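Local coordinates for putative enoyl-CoA hydratase/isomerase (Mycobacterium abscessus, PDB 3RSI) that belongs to the crotonase family and probably acts as a hydro-lyase or isomerase on enoyl-CoA thioesters in lipid metabolism, at the interface of chains A and B. Residues are numbered along the deposited sequence; one frame, centred on the assembly and turned at random. Chains: chain A/B, Putative enoyl-CoA hydratase/isomerase.

The interface of chains A and B. Residues chain A 222, 230-231, 234; chain B 149-152, 155-156.
The N-terminal end of helix 150-157 of chain B is capped across the subunit boundary by the carboxylate of A:Glu234, from helix 227-242 of chain A. Crotonase-family proteins commonly assemble as trimers, and the deposited assembly holds three copies, so this is probably a native contact. A:Glu234 reaches over with CG anti to its backbone N (chi1 178°) and the chain extended beyond it, which sets the carboxylate against the first turn. Its OE2 accepts a hydrogen bond from B:Val152 N at 3.2 Å, the donor lying above the carboxylate plane, 47° out of it. B:Met151 N adds a weaker, more bent bond to the same OE2 at 3.0 Å. The N-H groups of B:Met151 and B:Val152 and the helix end would probably favour the charged form of the acid. B:Met151 crosses the glutamate obliquely, bending at chi3 to bring its methyl CE 3.8 Å from A:Glu234 CG.

Beside this cap, B:Val152 wedges between helices 209-222 and 227-242: CG2 packs near A:Ala230 O and A:Ser222 CB, while CG1 meets A:Ala230 CB at 3.6 Å. CG1 also lies over one face of the B:Arg156 guanidinium, toward its rim, and B:Arg156 NH2 reaches the same A:Ala230 CB from beside CG1, 3.5 Å away. B:Lys155 curls back at chi4 (-67°), its NZ donating to B:Val152 O at 3.2 Å and, weakly, to the hydroxyl OG of A:Ser222 at 3.1 Å.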
loop_
_atom_site.group_PDB
_atom_site.type_symbol
_atom_site.label_atom_id
_atom_site.label_comp_id
_atom_site.label_asym_id
_atom_site.label_seq_id
_atom_site.Cartn_x
_atom_site.Cartn_y
_atom_site.Cartn_z
ATOM N N SER A 222 13.779 2.497 7.744
ATOM C CA SER A 222 13.114 1.252 8.120
ATOM C C SER A 222 12.476 0.569 6.902
ATOM O O SER A 222 12.405 -0.658 6.833
ATOM C CB SER A 222 12.088 1.502 9.249
ATOM O OG SER A 222 10.980 2.292 8.834
ATOM N N ALA A 230 13.759 -3.377 11.246
ATOM C CA ALA A 230 13.107 -2.079 11.057
ATOM C C ALA A 230 12.848 -1.364 12.382
ATOM O O ALA A 230 13.113 -0.170 12.525
ATOM C CB ALA A 230 11.795 -2.254 10.280
ATOM N N ARG A 231 12.354 -2.105 13.367
ATOM C CA ARG A 231 12.103 -1.536 14.695
ATOM C C ARG A 231 13.395 -1.160 15.433
ATOM O O ARG A 231 13.389 -0.217 16.225
ATOM C CB ARG A 231 11.254 -2.489 15.555
ATOM C CG ARG A 231 9.804 -2.459 15.194
ATOM C CD ARG A 231 8.950 -3.200 16.203
ATOM N NE ARG A 231 9.118 -4.640 16.070
ATOM C CZ ARG A 231 9.815 -5.414 16.895
ATOM N NH1 ARG A 231 9.891 -6.715 16.656
ATOM N NH2 ARG A 231 10.393 -4.917 17.963
ATOM N N GLU A 234 14.232 2.146 13.978
ATOM C CA GLU A 234 13.307 3.109 14.593
ATOM C C GLU A 234 13.705 3.494 16.031
ATOM O O GLU A 234 13.677 4.670 16.402
ATOM C CB GLU A 234 11.897 2.518 14.575
ATOM C CG GLU A 234 10.825 3.353 15.199
ATOM C CD GLU A 234 9.467 2.683 15.114
ATOM O OE1 GLU A 234 9.250 1.674 15.824
ATOM O OE2 GLU A 234 8.611 3.160 14.332
ATOM N N GLY B 149 6.300 1.932 16.783
ATOM C CA GLY B 149 6.069 1.163 15.562
ATOM C C GLY B 149 5.543 1.921 14.352
ATOM O O GLY B 149 5.581 1.382 13.244
ATOM N N SER B 150 5.052 3.151 14.553
ATOM C CA SER B 150 4.354 3.895 13.480
ATOM C C SER B 150 5.265 4.258 12.319
ATOM O O SER B 150 4.837 4.245 11.156
ATOM C CB SER B 150 3.680 5.162 14.003
ATOM O OG SER B 150 2.621 4.852 14.913
ATOM N N MET B 151 6.519 4.563 12.629
ATOM C CA MET B 151 7.454 4.991 11.589
ATOM C C MET B 151 7.868 3.818 10.701
ATOM O O MET B 151 8.028 3.985 9.514
ATOM C CB MET B 151 8.643 5.723 12.203
ATOM C CG MET B 151 8.201 7.032 12.878
ATOM S SD MET B 151 9.501 8.004 13.654
ATOM C CE MET B 151 9.780 7.043 15.132
ATOM N N VAL B 152 7.975 2.630 11.282
ATOM C CA VAL B 152 8.140 1.372 10.523
ATOM C C VAL B 152 6.863 1.016 9.736
ATOM O O VAL B 152 6.919 0.769 8.523
ATOM C CB VAL B 152 8.468 0.219 11.485
ATOM C CG1 VAL B 152 8.393 -1.152 10.792
ATOM C CG2 VAL B 152 9.854 0.430 12.136
ATOM N N LYS B 155 3.385 3.568 6.806
ATOM C CA LYS B 155 3.557 3.591 5.349
ATOM C C LYS B 155 3.372 2.228 4.720
ATOM O O LYS B 155 3.180 2.153 3.521
ATOM C CB LYS B 155 4.941 4.118 4.931
ATOM C CG LYS B 155 6.097 3.234 5.435
ATOM C CD LYS B 155 7.408 3.584 4.838
ATOM C CE LYS B 155 8.450 2.521 5.169
ATOM N NZ LYS B 155 8.805 2.453 6.640
ATOM N N ARG B 156 3.475 1.151 5.501
ATOM C CA ARG B 156 3.231 -0.184 4.954
ATOM C C ARG B 156 1.749 -0.478 4.801
ATOM O O ARG B 156 1.365 -1.393 4.062
ATOM C CB ARG B 156 3.847 -1.264 5.836
ATOM C CG ARG B 156 5.326 -1.099 6.042
ATOM C CD ARG B 156 5.876 -2.171 6.926
ATOM N NE ARG B 156 7.278 -1.912 7.225
ATOM C CZ ARG B 156 8.182 -2.842 7.514
ATOM N NH1 ARG B 156 7.861 -4.146 7.552
ATOM N NH2 ARG B 156 9.422 -2.460 7.727
#